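Local coordinates for protein Tni2 (Pseudomonas fluorescens, PDB 6B12) that is probably an immunity protein that binds and neutralises Tne2, a toxin thought to destroy NAD(P) in rival bacteria after type VI secretion, at residues D95-N100 against G106-F111. Numbering follows the deposited sequence.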
loop_
_atom_site.group_PDB
_atom_site.type_symbol
_atom_site.label_atom_id
_atom_site.label_comp_id
_atom_site.label_asym_id
_atom_site.label_seq_id
_atom_site.Cartn_x
_atom_site.Cartn_y
_atom_site.Cartn_z
ATOM N N ASP C 95 -4.122 12.733 -9.753
ATOM C CA ASP C 95 -3.436 11.465 -10.012
ATOM C C ASP C 95 -2.898 11.397 -11.442
ATOM O O ASP C 95 -2.651 10.307 -11.976
ATOM C CB ASP C 95 -4.306 10.243 -9.679
ATOM C CG ASP C 95 -5.670 10.248 -10.356
ATOM O OD1 ASP C 95 -5.837 10.864 -11.422
ATOM O OD2 ASP C 95 -6.583 9.585 -9.808
ATOM N N GLN C 96 -2.712 12.548 -12.068
ATOM C CA GLN C 96 -1.851 12.685 -13.239
ATOM C C GLN C 96 -0.717 13.591 -12.797
ATOM O O GLN C 96 -0.942 14.769 -12.495
ATOM C CB GLN C 96 -2.609 13.256 -14.433
ATOM C CG GLN C 96 -3.503 12.239 -15.080
ATOM C CD GLN C 96 -4.320 12.813 -16.205
ATOM O OE1 GLN C 96 -4.092 13.940 -16.648
ATOM N NE2 GLN C 96 -5.282 12.037 -16.678
ATOM N N LEU C 97 0.483 13.029 -12.724
ATOM C CA LEU C 97 1.622 13.648 -12.071
ATOM C C LEU C 97 2.740 13.885 -13.070
ATOM O O LEU C 97 2.970 13.071 -13.974
ATOM C CB LEU C 97 2.136 12.763 -10.936
ATOM C CG LEU C 97 1.072 12.400 -9.900
ATOM C CD1 LEU C 97 1.644 11.529 -8.781
ATOM C CD2 LEU C 97 0.430 13.659 -9.368
ATOM N N LEU C 98 3.425 15.008 -12.897
ATOM C CA LEU C 98 4.596 15.325 -13.698
ATOM C C LEU C 98 5.768 14.571 -13.098
ATOM O O LEU C 98 6.192 14.862 -11.972
ATOM C CB LEU C 98 4.876 16.822 -13.710
ATOM C CG LEU C 98 4.392 17.724 -14.832
ATOM C CD1 LEU C 98 4.810 19.161 -14.520
ATOM C CD2 LEU C 98 4.959 17.270 -16.159
ATOM N N ILE C 99 6.287 13.600 -13.838
ATOM C CA ILE C 99 7.416 12.796 -13.398
ATOM C C ILE C 99 8.442 12.824 -14.517
ATOM O O ILE C 99 8.156 12.381 -15.637
ATOM C CB ILE C 99 6.998 11.355 -13.052
ATOM C CG1 ILE C 99 5.998 11.342 -11.897
ATOM C CG2 ILE C 99 8.217 10.484 -12.737
ATOM C CD1 ILE C 99 5.300 10.008 -11.723
ATOM N N ASN C 100 9.610 13.398 -14.235
ATOM C CA ASN C 100 10.677 13.522 -15.222
ATOM C C ASN C 100 10.180 14.204 -16.498
ATOM O O ASN C 100 10.457 13.762 -17.619
ATOM C CB ASN C 100 11.284 12.150 -15.523
ATOM C CG ASN C 100 12.564 12.242 -16.314
ATOM O OD1 ASN C 100 13.295 13.227 -16.223
ATOM N ND2 ASN C 100 12.835 11.215 -17.115
ATOM N N GLY C 106 -1.935 7.579 -13.286
ATOM C CA GLY C 106 -1.687 6.507 -12.350
ATOM C C GLY C 106 -2.838 6.363 -11.383
ATOM O O GLY C 106 -3.888 6.992 -11.541
ATOM N N ILE C 107 -2.635 5.506 -10.382
ATOM C CA ILE C 107 -3.688 5.188 -9.411
ATOM C C ILE C 107 -3.090 5.210 -8.011
ATOM O O ILE C 107 -2.115 4.500 -7.740
ATOM C CB ILE C 107 -4.333 3.808 -9.684
ATOM C CG1 ILE C 107 -4.862 3.713 -11.117
ATOM C CG2 ILE C 107 -5.508 3.530 -8.709
ATOM C CD1 ILE C 107 -5.338 2.304 -11.473
ATOM N N TYR C 108 -3.698 5.977 -7.111
ATOM C CA TYR C 108 -3.327 5.876 -5.705
ATOM C C TYR C 108 -3.775 4.528 -5.141
ATOM O O TYR C 108 -4.876 4.051 -5.440
ATOM C CB TYR C 108 -3.943 7.024 -4.913
ATOM C CG TYR C 108 -3.272 8.347 -5.216
ATOM C CD1 TYR C 108 -1.960 8.586 -4.812
ATOM C CD2 TYR C 108 -3.933 9.340 -5.921
ATOM C CE1 TYR C 108 -1.321 9.810 -5.087
ATOM C CE2 TYR C 108 -3.298 10.592 -6.199
ATOM C CZ TYR C 108 -1.996 10.797 -5.766
ATOM O OH TYR C 108 -1.352 11.988 -6.024
ATOM N N SER C 109 -2.907 3.911 -4.327
ATOM C CA SER C 109 -3.020 2.501 -3.987
ATOM C C SER C 109 -3.097 2.218 -2.499
ATOM O O SER C 109 -3.862 1.344 -2.115
ATOM C CB SER C 109 -1.865 1.711 -4.601
ATOM O OG SER C 109 -1.932 1.860 -6.009
ATOM N N TRP C 110 -2.345 2.927 -1.649
ATOM C CA TRP C 110 -2.447 2.717 -0.203
ATOM C C TRP C 110 -1.683 3.840 0.487
ATOM O O TRP C 110 -0.976 4.612 -0.161
ATOM C CB TRP C 110 -1.917 1.342 0.226
ATOM C CG TRP C 110 -0.407 1.095 0.143
ATOM C CD1 TRP C 110 0.535 1.414 1.082
ATOM C CD2 TRP C 110 0.298 0.435 -0.916
ATOM N NE1 TRP C 110 1.782 1.019 0.667
ATOM C CE2 TRP C 110 1.662 0.399 -0.554
ATOM C CE3 TRP C 110 -0.090 -0.131 -2.132
ATOM C CZ2 TRP C 110 2.635 -0.159 -1.374
ATOM C CZ3 TRP C 110 0.879 -0.703 -2.940
ATOM C CH2 TRP C 110 2.222 -0.706 -2.562
ATOM N N PHE C 111 -1.820 3.915 1.813
ATOM C CA PHE C 111 -1.204 4.986 2.596
ATOM C C PHE C 111 -0.019 4.453 3.388
ATOM O O PHE C 111 -0.001 3.290 3.794
ATOM C CB PHE C 111 -2.202 5.604 3.593
ATOM C CG PHE C 111 -3.377 6.272 2.950
ATOM C CD1 PHE C 111 -3.243 7.510 2.336
ATOM C CD2 PHE C 111 -4.628 5.653 2.950
ATOM C CE1 PHE C 111 -4.332 8.126 1.730
ATOM C CE2 PHE C 111 -5.715 6.265 2.356
ATOM C CZ PHE C 111 -5.583 7.503 1.754
HETATM O O HOH W 1 -6.015 7.385 -7.920
HETATM O O HOH W 2 -6.574 7.008 -11.126
#
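The ring of Y108 carries the close packing between D95-N100 and G106-F111, with the start of the first segment lying against it obliquely: CE2 of Y108 comes within 3.6 Å of D95 CB. At the far end of the ring, both methyl carbons of L97, CD1 and CD2, sit about 4.1 Å from Y108 OH, so the fork of the leucine faces the phenol oxygen with both methyls at the same distance. That buried hydroxyl is hydrogen-bonded to the main-chain oxygen of A94, just ahead of D95. The tyrosine has CG beside its backbone N and anti to its carbonyl carbon (chi1 -72°), which turns the ring in toward D95 and L97. F126 meets it in an edge-to-face stack, while V137 and I146 touch both L97 and Y108. The two segments belong to a beta hairpin, 96-99 with 102-112, at one margin of an antiparallel five-stranded sheet. L97 is paired through its backbone with E104; at G106, across from D95 just before the strand, G106 N reaches D95 O at 3.1 Å in a weak, bent bond (124°). Whereas L97 and Y108 are buried, D95 and G106 are partly exposed, and two waters bridge the D95 carboxylate to the backbone here. A chi1 of 54° sets CG of D95 between its backbone N and carbonyl carbon, on this side. One water donates to D95 OD2 and accepts from Y108 N at 2.8 Å. The second links D95 OD2, 2.9 Å away, to G106 O. D95 OD1 turns instead to R92, in a weak ion pair at long range.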